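Local atomic coordinates of short-chain dehydrogenase/reductase SDR (Burkholderia phymatum, PDB entry 5IG2), a protein that binds NAD and, as a member of the short-chain dehydrogenase/reductase family, probably catalyses oxidation or reduction at a CH-OH group. Residues 113-116 and 117-121; 205-208 and 209-212; 72-75 and 76-79; 126-129 and 130-133; 219-222 and 223-226. All coordinates share one frame; numbering follows the deposited sequence.

Contact 1: 113-116 and 117-121. With NAD (nicotinamide-adenine-dinucleotide), chain F.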
# COMPACT_ATOMS: atom_id res chain seq x y z
N ASN B 113 -28.59 56.39 -4.68
CA ASN B 113 -27.28 55.90 -5.09
C ASN B 113 -27.39 54.53 -5.76
O ASN B 113 -26.63 54.23 -6.69
CB ASN B 113 -26.33 55.82 -3.89
CG ASN B 113 -25.73 57.17 -3.52
OD1 ASN B 113 -25.85 58.15 -4.26
ND2 ASN B 113 -25.06 57.21 -2.38
N ASP B 114 -28.30 53.68 -5.29
CA ASP B 114 -28.47 52.37 -5.92
C ASP B 114 -28.91 52.53 -7.37
O ASP B 114 -28.39 51.86 -8.27
CB ASP B 114 -29.50 51.53 -5.16
CG ASP B 114 -29.03 51.10 -3.78
OD1 ASP B 114 -27.81 51.02 -3.54
OD2 ASP B 114 -29.92 50.85 -2.93
N TRP B 115 -29.89 53.41 -7.61
CA TRP B 115 -30.35 53.67 -8.97
C TRP B 115 -29.22 54.22 -9.83
O TRP B 115 -29.00 53.77 -10.96
CB TRP B 115 -31.52 54.65 -8.96
CG TRP B 115 -32.82 54.09 -8.45
CD1 TRP B 115 -33.28 54.14 -7.17
CD2 TRP B 115 -33.84 53.44 -9.23
NE1 TRP B 115 -34.52 53.53 -7.09
CE2 TRP B 115 -34.88 53.10 -8.34
CE3 TRP B 115 -33.97 53.11 -10.58
CZ2 TRP B 115 -36.04 52.45 -8.76
CZ3 TRP B 115 -35.12 52.46 -10.99
CH2 TRP B 115 -36.14 52.13 -10.09
N ALA B 116 -28.50 55.22 -9.32
CA ALA B 116 -27.41 55.82 -10.09
C ALA B 116 -26.32 54.80 -10.42
O ALA B 116 -25.75 54.82 -11.51
CB ALA B 116 -26.81 57.00 -9.32
N TRP B 117 -26.01 53.92 -9.47
CA TRP B 117 -24.95 52.94 -9.69
C TRP B 117 -25.35 51.95 -10.78
O TRP B 117 -24.63 51.78 -11.77
CB TRP B 117 -24.65 52.20 -8.38
CG TRP B 117 -23.62 51.10 -8.51
CD1 TRP B 117 -22.46 51.14 -9.23
CD2 TRP B 117 -23.67 49.80 -7.89
NE1 TRP B 117 -21.78 49.95 -9.09
CE2 TRP B 117 -22.50 49.11 -8.28
CE3 TRP B 117 -24.59 49.16 -7.05
CZ2 TRP B 117 -22.22 47.81 -7.84
CZ3 TRP B 117 -24.31 47.86 -6.63
CH2 TRP B 117 -23.13 47.19 -7.02
N VAL B 118 -26.50 51.29 -10.61
CA VAL B 118 -26.91 50.25 -11.55
C VAL B 118 -27.15 50.83 -12.93
O VAL B 118 -26.73 50.26 -13.94
CB VAL B 118 -28.16 49.52 -11.03
CG1 VAL B 118 -28.60 48.43 -12.01
CG2 VAL B 118 -27.90 48.94 -9.64
N PHE B 119 -27.82 51.98 -13.00
CA PHE B 119 -28.10 52.53 -14.32
C PHE B 119 -26.84 53.09 -14.96
O PHE B 119 -26.70 53.06 -16.19
CB PHE B 119 -29.21 53.57 -14.23
CG PHE B 119 -30.58 52.98 -14.44
CD1 PHE B 119 -31.17 52.22 -13.44
CD2 PHE B 119 -31.25 53.12 -15.65
CE1 PHE B 119 -32.43 51.64 -13.63
CE2 PHE B 119 -32.49 52.55 -15.85
CZ PHE B 119 -33.09 51.81 -14.84
N GLY B 120 -25.90 53.58 -14.15
CA GLY B 120 -24.65 54.09 -14.71
C GLY B 120 -23.85 53.01 -15.40
O GLY B 120 -23.28 53.23 -16.47
N VAL B 121 -23.79 51.82 -14.81
CA VAL B 121 -23.05 50.73 -15.45
C VAL B 121 -23.90 50.07 -16.52
O VAL B 121 -23.48 49.93 -17.68
CB VAL B 121 -22.58 49.70 -14.41
CG1 VAL B 121 -21.74 48.61 -15.11
CG2 VAL B 121 -21.81 50.39 -13.27
PA NAD F . -19.21 39.29 -13.13
O1A NAD F . -19.26 39.99 -11.83
O2A NAD F . -18.49 37.93 -13.07
O5B NAD F . -18.57 40.16 -14.30
C5B NAD F . -18.97 41.52 -14.51
C4B NAD F . -17.72 42.35 -14.55
O4B NAD F . -18.06 43.73 -14.79
C3B NAD F . -16.87 42.33 -13.26
O3B NAD F . -15.53 41.92 -13.53
C2B NAD F . -16.91 43.79 -12.78
O2B NAD F . -15.69 44.20 -12.18
C1B NAD F . -17.14 44.53 -14.09
N9A NAD F . -17.69 45.87 -13.93
C8A NAD F . -18.66 46.27 -13.04
N7A NAD F . -18.87 47.57 -13.04
C5A NAD F . -18.00 48.05 -14.00
C6A NAD F . -17.72 49.34 -14.48
N6A NAD F . -18.27 50.45 -13.96
N1A NAD F . -16.82 49.47 -15.47
C2A NAD F . -16.22 48.37 -15.94
N3A NAD F . -16.37 47.10 -15.56
C4A NAD F . -17.28 47.01 -14.57
O3 NAD F . -20.69 39.06 -13.67
PN NAD F . -21.25 38.53 -15.07
O1N NAD F . -20.14 37.97 -15.88
O2N NAD F . -22.42 37.68 -14.76
O5D NAD F . -21.76 39.91 -15.68
C5D NAD F . -21.69 40.18 -17.09
C4D NAD F . -23.06 40.64 -17.54
O4D NAD F . -23.99 39.54 -17.56
C3D NAD F . -23.70 41.74 -16.68
O3D NAD F . -24.28 42.73 -17.53
C2D NAD F . -24.81 40.98 -15.95
O2D NAD F . -25.87 41.86 -15.59
C1D NAD F . -25.20 39.99 -17.04
N1N NAD F . -26.03 38.77 -16.60
C2N NAD F . -25.50 37.92 -15.70
C3N NAD F . -26.21 36.79 -15.31
C7N NAD F . -25.63 35.72 -14.44
O7N NAD F . -26.40 34.92 -13.87
N7N NAD F . -24.33 35.73 -14.22
C4N NAD F . -27.45 36.56 -15.89
C5N NAD F . -27.96 37.44 -16.82
C6N NAD F . -27.23 38.55 -17.16
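Asp114 OD1 is gripped by two groups, in a salt bridge with Arg210 NH2 and a hydrogen bond from Asn216 ND2, while OD2 is bonded to Ser111 N. The backbone O of Asp114 accepts Val118 N at 3.1 Å, with an N-H...O angle of 175°, the straightest of four i-to-i+4 bonds that join these two consecutive turns of helix 112-140. Another of the four runs from Trp117 N to Asn113 O over 2.9 Å. Trp115 O receives Phe119 N at 3.0 Å, and the same oxygen lies at the edge of the Phe119 ring, near its plane. The side chains of Trp115 and Phe119 run alongside one another and point the same way, Trp115 CE3 reaching Phe119 CE1 at 3.7 Å. The rings meet obliquely, centroids 5.9 Å apart and planes inclined at 31°. Trp117 leaves the helix differently: its CG is anti to the backbone N (chi1 177°), which carries the indole away from residues 113-116 toward Val101 and Pro211. One turn on, Val121 meets the adenine of NAD with both methyls, CG2 at 3.6 Å from N6A and CG1 at 3.7 Å from N7A. Trp115 and Val118 pack on Ile163 and Phe119 on Ala166, all of helix 162-185, while Trp115 packs on Ala127, and Phe119 on Phe119, of the second subunit.

Contact 2: 205-208 and 209-212. With NAD (nicotinamide-adenine-dinucleotide), chain F.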
# COMPACT_ATOMS: atom_id res chain seq x y z
N ASP B 205 -21.80 39.34 -6.40
CA ASP B 205 -20.84 40.06 -5.57
C ASP B 205 -20.53 41.44 -6.14
O ASP B 205 -19.45 41.98 -5.87
CB ASP B 205 -19.55 39.26 -5.43
CG ASP B 205 -19.18 39.04 -4.01
OD1 ASP B 205 -19.79 38.13 -3.40
OD2 ASP B 205 -18.32 39.79 -3.49
N ALA B 206 -21.45 42.03 -6.90
CA ALA B 206 -21.18 43.29 -7.59
C ALA B 206 -20.80 44.42 -6.62
O ALA B 206 -20.12 45.37 -7.02
CB ALA B 206 -22.40 43.70 -8.44
N GLU B 207 -21.22 44.33 -5.36
CA GLU B 207 -20.90 45.38 -4.40
C GLU B 207 -19.40 45.62 -4.30
O GLU B 207 -18.99 46.72 -3.91
CB GLU B 207 -21.44 45.05 -3.01
CG GLU B 207 -22.95 45.21 -2.86
CD GLU B 207 -23.43 46.66 -2.89
OE1 GLU B 207 -22.60 47.57 -2.63
OE2 GLU B 207 -24.63 46.89 -3.17
N ARG B 208 -18.59 44.62 -4.67
CA ARG B 208 -17.14 44.77 -4.58
C ARG B 208 -16.62 45.88 -5.48
O ARG B 208 -15.55 46.44 -5.21
CB ARG B 208 -16.43 43.44 -4.91
CG ARG B 208 -16.35 43.09 -6.41
CD ARG B 208 -15.99 41.59 -6.66
NE ARG B 208 -15.97 41.22 -8.08
CZ ARG B 208 -17.04 40.87 -8.80
NH1 ARG B 208 -18.26 40.84 -8.24
NH2 ARG B 208 -16.93 40.55 -10.08
N VAL B 209 -17.35 46.22 -6.55
CA VAL B 209 -16.93 47.29 -7.45
C VAL B 209 -17.89 48.48 -7.43
O VAL B 209 -17.90 49.28 -8.37
CB VAL B 209 -16.72 46.78 -8.89
CG1 VAL B 209 -15.51 45.85 -8.97
CG2 VAL B 209 -17.98 46.12 -9.44
N ARG B 210 -18.71 48.62 -6.39
CA ARG B 210 -19.49 49.85 -6.26
C ARG B 210 -18.53 50.98 -5.91
O ARG B 210 -17.71 50.82 -4.99
CB ARG B 210 -20.58 49.72 -5.20
CG ARG B 210 -21.42 51.00 -5.03
CD ARG B 210 -22.16 51.05 -3.69
NE ARG B 210 -23.25 50.08 -3.63
CZ ARG B 210 -24.54 50.39 -3.77
NH1 ARG B 210 -24.92 51.65 -3.97
NH2 ARG B 210 -25.45 49.42 -3.70
N PRO B 211 -18.58 52.11 -6.61
CA PRO B 211 -17.67 53.22 -6.29
C PRO B 211 -17.99 53.81 -4.93
O PRO B 211 -19.14 53.80 -4.48
CB PRO B 211 -17.92 54.23 -7.41
CG PRO B 211 -19.25 53.91 -7.92
CD PRO B 211 -19.43 52.42 -7.77
N GLU B 212 -16.95 54.33 -4.28
CA GLU B 212 -17.11 54.84 -2.92
C GLU B 212 -18.15 55.95 -2.86
O GLU B 212 -18.91 56.05 -1.89
CB GLU B 212 -15.77 55.31 -2.37
CG GLU B 212 -15.82 56.00 -1.00
CD GLU B 212 -15.99 55.03 0.17
OE1 GLU B 212 -16.25 55.51 1.30
OE2 GLU B 212 -15.87 53.80 -0.03
PA NAD F . -19.21 39.29 -13.13
O1A NAD F . -19.26 39.99 -11.83
O2A NAD F . -18.49 37.93 -13.07
O5B NAD F . -18.57 40.16 -14.30
C5B NAD F . -18.97 41.52 -14.51
C4B NAD F . -17.72 42.35 -14.55
O4B NAD F . -18.06 43.73 -14.79
C3B NAD F . -16.87 42.33 -13.26
O3B NAD F . -15.53 41.92 -13.53
C2B NAD F . -16.91 43.79 -12.78
O2B NAD F . -15.69 44.20 -12.18
C1B NAD F . -17.14 44.53 -14.09
N9A NAD F . -17.69 45.87 -13.93
C8A NAD F . -18.66 46.27 -13.04
N7A NAD F . -18.87 47.57 -13.04
C5A NAD F . -18.00 48.05 -14.00
C6A NAD F . -17.72 49.34 -14.48
N6A NAD F . -18.27 50.45 -13.96
N1A NAD F . -16.82 49.47 -15.47
C2A NAD F . -16.22 48.37 -15.94
N3A NAD F . -16.37 47.10 -15.56
C4A NAD F . -17.28 47.01 -14.57
O3 NAD F . -20.69 39.06 -13.67
PN NAD F . -21.25 38.53 -15.07
O1N NAD F . -20.14 37.97 -15.88
O2N NAD F . -22.42 37.68 -14.76
O5D NAD F . -21.76 39.91 -15.68
C5D NAD F . -21.69 40.18 -17.09
C4D NAD F . -23.06 40.64 -17.54
O4D NAD F . -23.99 39.54 -17.56
C3D NAD F . -23.70 41.74 -16.68
O3D NAD F . -24.28 42.73 -17.53
C2D NAD F . -24.81 40.98 -15.95
O2D NAD F . -25.87 41.86 -15.59
C1D NAD F . -25.20 39.99 -17.04
N1N NAD F . -26.03 38.77 -16.60
C2N NAD F . -25.50 37.92 -15.70
C3N NAD F . -26.21 36.79 -15.31
C7N NAD F . -25.63 35.72 -14.44
O7N NAD F . -26.40 34.92 -13.87
N7N NAD F . -24.33 35.73 -14.22
C4N NAD F . -27.45 36.56 -15.89
C5N NAD F . -27.96 37.44 -16.82
C6N NAD F . -27.23 38.55 -17.16
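Glu207 and Arg210 lie side by side and point the same way, with carboxylate and guanidinium planes only 15° apart. This near coplanarity allows a side-on, two-pronged salt bridge. Arg210 NH2 reaches Glu207 OE2 at 2.7 Å, using the syn lone pair of that oxygen, and Arg210 NE reaches Glu207 OE1 at 2.8 Å, again on the syn side but somewhat out of the carboxylate plane. Bends in both chains, at chi2 of Glu207 and chi3 of Arg210 (-71°), bring the two charged groups edge to edge, nearly in one plane. Arg210 NH2 has a second anionic partner in Asp114 OD1, and NH1 is bound to Leu214 O, so the rotation of the guanidinium is well defined.

Arg208 is directed quite otherwise. Its chain is extended from CG to NE, and its NH2 donates to the NAD phosphate oxygen O1A at 3.0 Å; that oxygen lies in the guanidinium plane and the N-H...O angle is 171°. NH1 is held by Gly202 O, with a weak additional bond to Asp205 O. Val209 runs alongside Arg208, placing CG1 3.6 Å from NAD O2B and CG2 3.7 Å from NAD C8A. In the backbone, a 3-10 turn is closed by Val209 N on Ala206 O at 2.9 Å. A loop following the sixth strand and folding over the dinucleotide is characteristic of the short-chain dehydrogenase fold, and here it supplies one arginine bond to a pyrophosphate oxygen and a valine against the adenosine.

Contact 3: 72-75 and 76-79. With NAD (nicotinamide-adenine-dinucleotide), chain F.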
# COMPACT_ATOMS: atom_id res chain seq x y z
N VAL B 72 -16.92 51.90 -17.23
CA VAL B 72 -17.76 52.08 -18.41
C VAL B 72 -18.86 53.10 -18.19
O VAL B 72 -19.42 53.61 -19.17
CB VAL B 72 -18.39 50.76 -18.90
CG1 VAL B 72 -17.32 49.74 -19.34
CG2 VAL B 72 -19.36 50.17 -17.86
N SER B 73 -19.20 53.41 -16.93
CA SER B 73 -20.17 54.47 -16.65
C SER B 73 -19.62 55.85 -16.98
O SER B 73 -20.39 56.82 -17.01
CB SER B 73 -20.60 54.44 -15.18
OG SER B 73 -19.58 54.95 -14.33
N ASN B 74 -18.32 55.96 -17.24
CA ASN B 74 -17.66 57.24 -17.48
C ASN B 74 -17.40 57.39 -18.98
O ASN B 74 -16.56 56.69 -19.55
CB ASN B 74 -16.35 57.31 -16.70
CG ASN B 74 -15.65 58.63 -16.90
OD1 ASN B 74 -15.13 58.91 -17.97
ND2 ASN B 74 -15.64 59.45 -15.86
N GLY B 75 -18.10 58.35 -19.60
CA GLY B 75 -18.01 58.50 -21.05
C GLY B 75 -16.59 58.72 -21.53
O GLY B 75 -16.17 58.16 -22.55
N ALA B 76 -15.82 59.54 -20.80
CA ALA B 76 -14.45 59.81 -21.21
C ALA B 76 -13.60 58.54 -21.20
O ALA B 76 -12.74 58.36 -22.06
CB ALA B 76 -13.83 60.87 -20.31
N GLN B 77 -13.84 57.65 -20.24
CA GLN B 77 -13.02 56.45 -20.17
C GLN B 77 -13.40 55.46 -21.26
O GLN B 77 -12.53 54.75 -21.77
CB GLN B 77 -13.15 55.80 -18.79
CG GLN B 77 -12.58 56.66 -17.68
CD GLN B 77 -12.44 55.90 -16.38
OE1 GLN B 77 -12.34 54.68 -16.37
NE2 GLN B 77 -12.43 56.63 -15.27
N VAL B 78 -14.68 55.40 -21.63
CA VAL B 78 -15.05 54.58 -22.77
C VAL B 78 -14.39 55.11 -24.03
O VAL B 78 -13.87 54.34 -24.85
CB VAL B 78 -16.58 54.52 -22.90
CG1 VAL B 78 -16.98 53.72 -24.14
CG2 VAL B 78 -17.17 53.94 -21.62
N GLN B 79 -14.38 56.43 -24.21
CA GLN B 79 -13.66 57.02 -25.34
C GLN B 79 -12.18 56.66 -25.28
O GLN B 79 -11.56 56.37 -26.32
CB GLN B 79 -13.84 58.53 -25.36
CG GLN B 79 -13.15 59.21 -26.53
CD GLN B 79 -13.75 58.83 -27.88
OE1 GLN B 79 -14.93 59.09 -28.15
NE2 GLN B 79 -12.93 58.22 -28.74
PA NAD F . -19.21 39.29 -13.13
O1A NAD F . -19.26 39.99 -11.83
O2A NAD F . -18.49 37.93 -13.07
O5B NAD F . -18.57 40.16 -14.30
C5B NAD F . -18.97 41.52 -14.51
C4B NAD F . -17.72 42.35 -14.55
O4B NAD F . -18.06 43.73 -14.79
C3B NAD F . -16.87 42.33 -13.26
O3B NAD F . -15.53 41.92 -13.53
C2B NAD F . -16.91 43.79 -12.78
O2B NAD F . -15.69 44.20 -12.18
C1B NAD F . -17.14 44.53 -14.09
N9A NAD F . -17.69 45.87 -13.93
C8A NAD F . -18.66 46.27 -13.04
N7A NAD F . -18.87 47.57 -13.04
C5A NAD F . -18.00 48.05 -14.00
C6A NAD F . -17.72 49.34 -14.48
N6A NAD F . -18.27 50.45 -13.96
N1A NAD F . -16.82 49.47 -15.47
C2A NAD F . -16.22 48.37 -15.94
N3A NAD F . -16.37 47.10 -15.56
C4A NAD F . -17.28 47.01 -14.57
O3 NAD F . -20.69 39.06 -13.67
PN NAD F . -21.25 38.53 -15.07
O1N NAD F . -20.14 37.97 -15.88
O2N NAD F . -22.42 37.68 -14.76
O5D NAD F . -21.76 39.91 -15.68
C5D NAD F . -21.69 40.18 -17.09
C4D NAD F . -23.06 40.64 -17.54
O4D NAD F . -23.99 39.54 -17.56
C3D NAD F . -23.70 41.74 -16.68
O3D NAD F . -24.28 42.73 -17.53
C2D NAD F . -24.81 40.98 -15.95
O2D NAD F . -25.87 41.86 -15.59
C1D NAD F . -25.20 39.99 -17.04
N1N NAD F . -26.03 38.77 -16.60
C2N NAD F . -25.50 37.92 -15.70
C3N NAD F . -26.21 36.79 -15.31
C7N NAD F . -25.63 35.72 -14.44
O7N NAD F . -26.40 34.92 -13.87
N7N NAD F . -24.33 35.73 -14.22
C4N NAD F . -27.45 36.56 -15.89
C5N NAD F . -27.96 37.44 -16.82
C6N NAD F . -27.23 38.55 -17.16
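Asn74 turns its CG anti to the backbone N (chi1 -179°), and a chi2 of -70° then swings OD1 back over the first turn of helix 75-89, where Gln77 N donates to it at 2.9 Å. Asn74 is therefore the N-cap of this helix, its side-chain oxygen serving an amide that has no earlier turn to supply a straight partner. The alternative acceptor for Gln77 N, the backbone O of Asn74, gives only a weak, strongly bent bond. Regular helical bonding begins with Val78 N to Asn74 O at 3.1 Å and continues with Gln79 N to Gly75 O at 3.0 Å. The side chains of Asn74 and Gln77 cross at about a right angle, with Gln77 CG 3.4 Å from Asn74 OD1. Beyond CG the Gln77 chain is extended, and its OE1 accepts from Asp71 N, tying the helix start to the loop that precedes it. On another side of the turn, Val78 CG2 rests 3.3 Å from Val72 O, while the Val78 side chain also touches His128 of helix 112-140. The cap belongs to the loop after strand 65-69 of the Rossmann sheet, which also meets the adenine. Val72 CG2 is 3.6 Å from NAD N1A, and Val72 N donates to that same N1A over 3.0 Å.

Contact 4: 126-129 and 130-133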
# COMPACT_ATOMS: atom_id res chain seq x y z
N VAL B 126 -23.49 50.77 -21.61
CA VAL B 126 -23.87 50.32 -22.94
C VAL B 126 -24.04 51.51 -23.87
O VAL B 126 -23.62 51.47 -25.04
CB VAL B 126 -25.16 49.48 -22.86
CG1 VAL B 126 -25.71 49.20 -24.26
CG2 VAL B 126 -24.89 48.18 -22.10
N ALA B 127 -24.68 52.57 -23.38
CA ALA B 127 -24.91 53.76 -24.19
C ALA B 127 -23.59 54.37 -24.65
O ALA B 127 -23.42 54.67 -25.84
CB ALA B 127 -25.73 54.79 -23.40
N HIS B 128 -22.63 54.54 -23.73
CA HIS B 128 -21.33 55.07 -24.13
C HIS B 128 -20.66 54.15 -25.14
O HIS B 128 -20.06 54.63 -26.11
CB HIS B 128 -20.42 55.24 -22.92
CG HIS B 128 -20.88 56.27 -21.93
ND1 HIS B 128 -21.38 57.49 -22.30
CD2 HIS B 128 -20.85 56.27 -20.58
CE1 HIS B 128 -21.67 58.20 -21.22
NE2 HIS B 128 -21.35 57.48 -20.16
N GLY B 129 -20.75 52.84 -24.92
CA GLY B 129 -20.16 51.89 -25.86
C GLY B 129 -20.71 52.07 -27.26
O GLY B 129 -19.96 52.21 -28.23
N VAL B 130 -22.04 52.11 -27.39
CA VAL B 130 -22.66 52.31 -28.69
C VAL B 130 -22.26 53.66 -29.28
O VAL B 130 -21.85 53.75 -30.45
CB VAL B 130 -24.19 52.18 -28.57
CG1 VAL B 130 -24.88 52.70 -29.85
CG2 VAL B 130 -24.56 50.73 -28.27
N ARG B 131 -22.37 54.72 -28.48
CA ARG B 131 -22.09 56.07 -28.98
C ARG B 131 -20.65 56.20 -29.45
O ARG B 131 -20.38 56.85 -30.48
CB ARG B 131 -22.38 57.09 -27.88
CG ARG B 131 -22.05 58.52 -28.26
CD ARG B 131 -22.38 59.48 -27.12
NE ARG B 131 -21.74 59.10 -25.87
CZ ARG B 131 -20.46 59.36 -25.59
NH1 ARG B 131 -19.70 59.98 -26.48
NH2 ARG B 131 -19.96 58.98 -24.42
N VAL B 132 -19.70 55.61 -28.73
CA VAL B 132 -18.30 55.77 -29.07
C VAL B 132 -17.90 54.87 -30.23
O VAL B 132 -17.23 55.30 -31.18
CB VAL B 132 -17.42 55.52 -27.83
CG1 VAL B 132 -15.97 55.37 -28.25
CG2 VAL B 132 -17.59 56.67 -26.83
N PHE B 133 -18.32 53.61 -30.19
CA PHE B 133 -17.76 52.63 -31.12
C PHE B 133 -18.57 52.47 -32.41
O PHE B 133 -17.99 52.14 -33.45
CB PHE B 133 -17.64 51.26 -30.44
CG PHE B 133 -16.52 51.18 -29.44
CD1 PHE B 133 -15.24 50.81 -29.84
CD2 PHE B 133 -16.74 51.45 -28.10
CE1 PHE B 133 -14.21 50.73 -28.91
CE2 PHE B 133 -15.71 51.37 -27.17
CZ PHE B 133 -14.45 51.01 -27.58
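Arg131 CB lies 3.3 Å from Ala127 O, the oxygen that also accepts Arg131 N at 2.8 Å one turn back in helix 112-140. From CB the chain runs outward, extended through chi1 and chi2, until a bend at chi3 (55°) folds it back along His128. NE then comes within 3.9 Å of His128 ND1, in the plane of the imidazole at its edge. At the tip, Arg131 NH2 is 3.0 Å from His128 ND1. That atom lies at the edge of the guanidinium in its plane, whereas the two flat groups stand almost perpendicular, 85° apart. The other ring nitrogen, His128 NE2, makes a weak hydrogen bond to Ser73 O.

On another side of the helix, Phe133 N donates to Gly129 O at 2.9 Å, and Phe133 CD2 meets this oxygen at 3.3 Å with the ring edge turned to it. Val132 CG1 lies over one face of the Phe133 ring, offset toward its rim. Outward packing brings Val130 against Trp108 and Arg131 against Ser110, both of the second subunit. Together with helix 162-185, touched by Val126 and Val130, this is consistent with the intersubunit four-helix bundle common among short-chain dehydrogenases.

Contact 5: 219-222 and 223-226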
# COMPACT_ATOMS: atom_id res chain seq x y z
N GLN B 219 -27.85 50.74 6.85
CA GLN B 219 -27.80 49.29 6.91
C GLN B 219 -28.73 48.67 5.86
O GLN B 219 -29.76 49.26 5.51
CB GLN B 219 -28.21 48.80 8.29
CG GLN B 219 -27.22 49.10 9.37
CD GLN B 219 -26.08 48.12 9.35
OE1 GLN B 219 -26.12 47.10 10.05
NE2 GLN B 219 -25.07 48.40 8.54
N PRO B 220 -28.40 47.49 5.34
CA PRO B 220 -29.31 46.82 4.41
C PRO B 220 -30.58 46.36 5.11
O PRO B 220 -30.57 46.01 6.29
CB PRO B 220 -28.49 45.63 3.90
CG PRO B 220 -27.05 45.98 4.24
CD PRO B 220 -27.14 46.75 5.51
N THR B 221 -31.69 46.38 4.38
CA THR B 221 -32.98 45.99 4.95
C THR B 221 -33.17 44.48 4.87
O THR B 221 -32.43 43.77 4.19
CB THR B 221 -34.13 46.68 4.21
OG1 THR B 221 -34.18 46.20 2.87
CG2 THR B 221 -33.95 48.20 4.20
N ARG B 222 -34.21 44.00 5.57
CA ARG B 222 -34.58 42.59 5.48
C ARG B 222 -34.76 42.14 4.03
O ARG B 222 -34.19 41.13 3.60
CB ARG B 222 -35.85 42.34 6.29
CG ARG B 222 -36.23 40.88 6.40
CD ARG B 222 -37.71 40.70 6.69
NE ARG B 222 -38.50 41.33 5.63
CZ ARG B 222 -38.64 40.83 4.40
NH1 ARG B 222 -39.38 41.48 3.50
NH2 ARG B 222 -38.06 39.68 4.06
N SER B 223 -35.56 42.88 3.25
CA SER B 223 -35.82 42.45 1.87
C SER B 223 -34.56 42.54 1.01
O SER B 223 -34.41 41.78 0.05
CB SER B 223 -36.97 43.27 1.26
OG SER B 223 -36.52 44.50 0.71
N GLN B 224 -33.65 43.46 1.33
CA GLN B 224 -32.41 43.53 0.57
C GLN B 224 -31.52 42.33 0.89
O GLN B 224 -30.94 41.73 -0.02
CB GLN B 224 -31.69 44.85 0.85
CG GLN B 224 -32.48 46.03 0.30
CD GLN B 224 -32.04 47.38 0.83
OE1 GLN B 224 -31.23 47.46 1.76
NE2 GLN B 224 -32.60 48.45 0.25
N LEU B 225 -31.41 41.98 2.17
CA LEU B 225 -30.66 40.78 2.55
C LEU B 225 -31.22 39.54 1.87
O LEU B 225 -30.46 38.70 1.37
CB LEU B 225 -30.68 40.62 4.07
CG LEU B 225 -29.94 41.69 4.86
CD1 LEU B 225 -30.31 41.60 6.32
CD2 LEU B 225 -28.44 41.54 4.67
N ALA B 226 -32.55 39.40 1.86
CA ALA B 226 -33.16 38.22 1.27
C ALA B 226 -32.91 38.16 -0.23
O ALA B 226 -32.60 37.09 -0.77
CB ALA B 226 -34.66 38.21 1.57
O HOH W 1 -30.93 50.28 3.04
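Thr221 and Gln224 exchange two hydrogen bonds that make a capping box at the start of helix 222-236. Gln224 N donates to Thr221 OG1 at 3.2 Å, and in return Thr221 N donates to Gln224 OE1 at 2.9 Å. The second bond has an N-H...O angle of 167°, but the donor stands above the carbonyl plane of the Gln224 amide. Thr221 can reach in this way because chi1 of 66° sets OG1 between the backbone N and the carbonyl carbon, while Gln224 is extended beyond CG and crosses the threonine at a slant, bringing OE1 to Thr221 N. Backbone bonds take over from there, with Leu225 N on Thr221 O at 2.9 Å and Ala226 N on Arg222 O at 3.0 Å.

A water bridges further back, donating to Gln219 O at 2.9 Å and to Gln224 OE1 at 3.1 Å, so OE1 accepts from two partners. Apolar contact is slight: Pro220 CB meets Leu225 CD2 at 4.2 Å. Arg222 folds its guanidinium over the first turn, with Ser223 N over one face, although a crystal neighbour may influence this pose.

Thr221 OG1, besides accepting from Gln224 N, is bonded to Glu109 OE1, as is Ser223 OG, which also bonds Phe106 N. Gln224 N and the N-cap amide Thr221 N are thus both met by side-chain oxygens, and the nearby carboxylate would be expected to favour the positive helix end.

In the fold
Three of the contacts line the NAD pocket: contact 1 through Val121, contact 2 through Arg208 and Val209, and contact 3 through Val72. Contacts 1 and 2, with centres 11 Å apart, are joined by the salt bridge of Arg210 NH2 to Asp114 OD1 at 2.8 Å and, secondarily, by packing of Trp117 CZ2 on Ala206 O. Contact 3 abuts contact 1 where Val121 CG1 meets Val72 CG2 at 4.0 Å, and each of the two valines also touches the adenine. Contacts 3 and 4 are closest in space, their centres about 9 Å apart, with Val78 CG2 on His128 CB at 3.7 Å. Contacts 1 and 4 share helix 112-140 and both touch the second subunit. Contact 5 lies at the surface, away from the cofactor site.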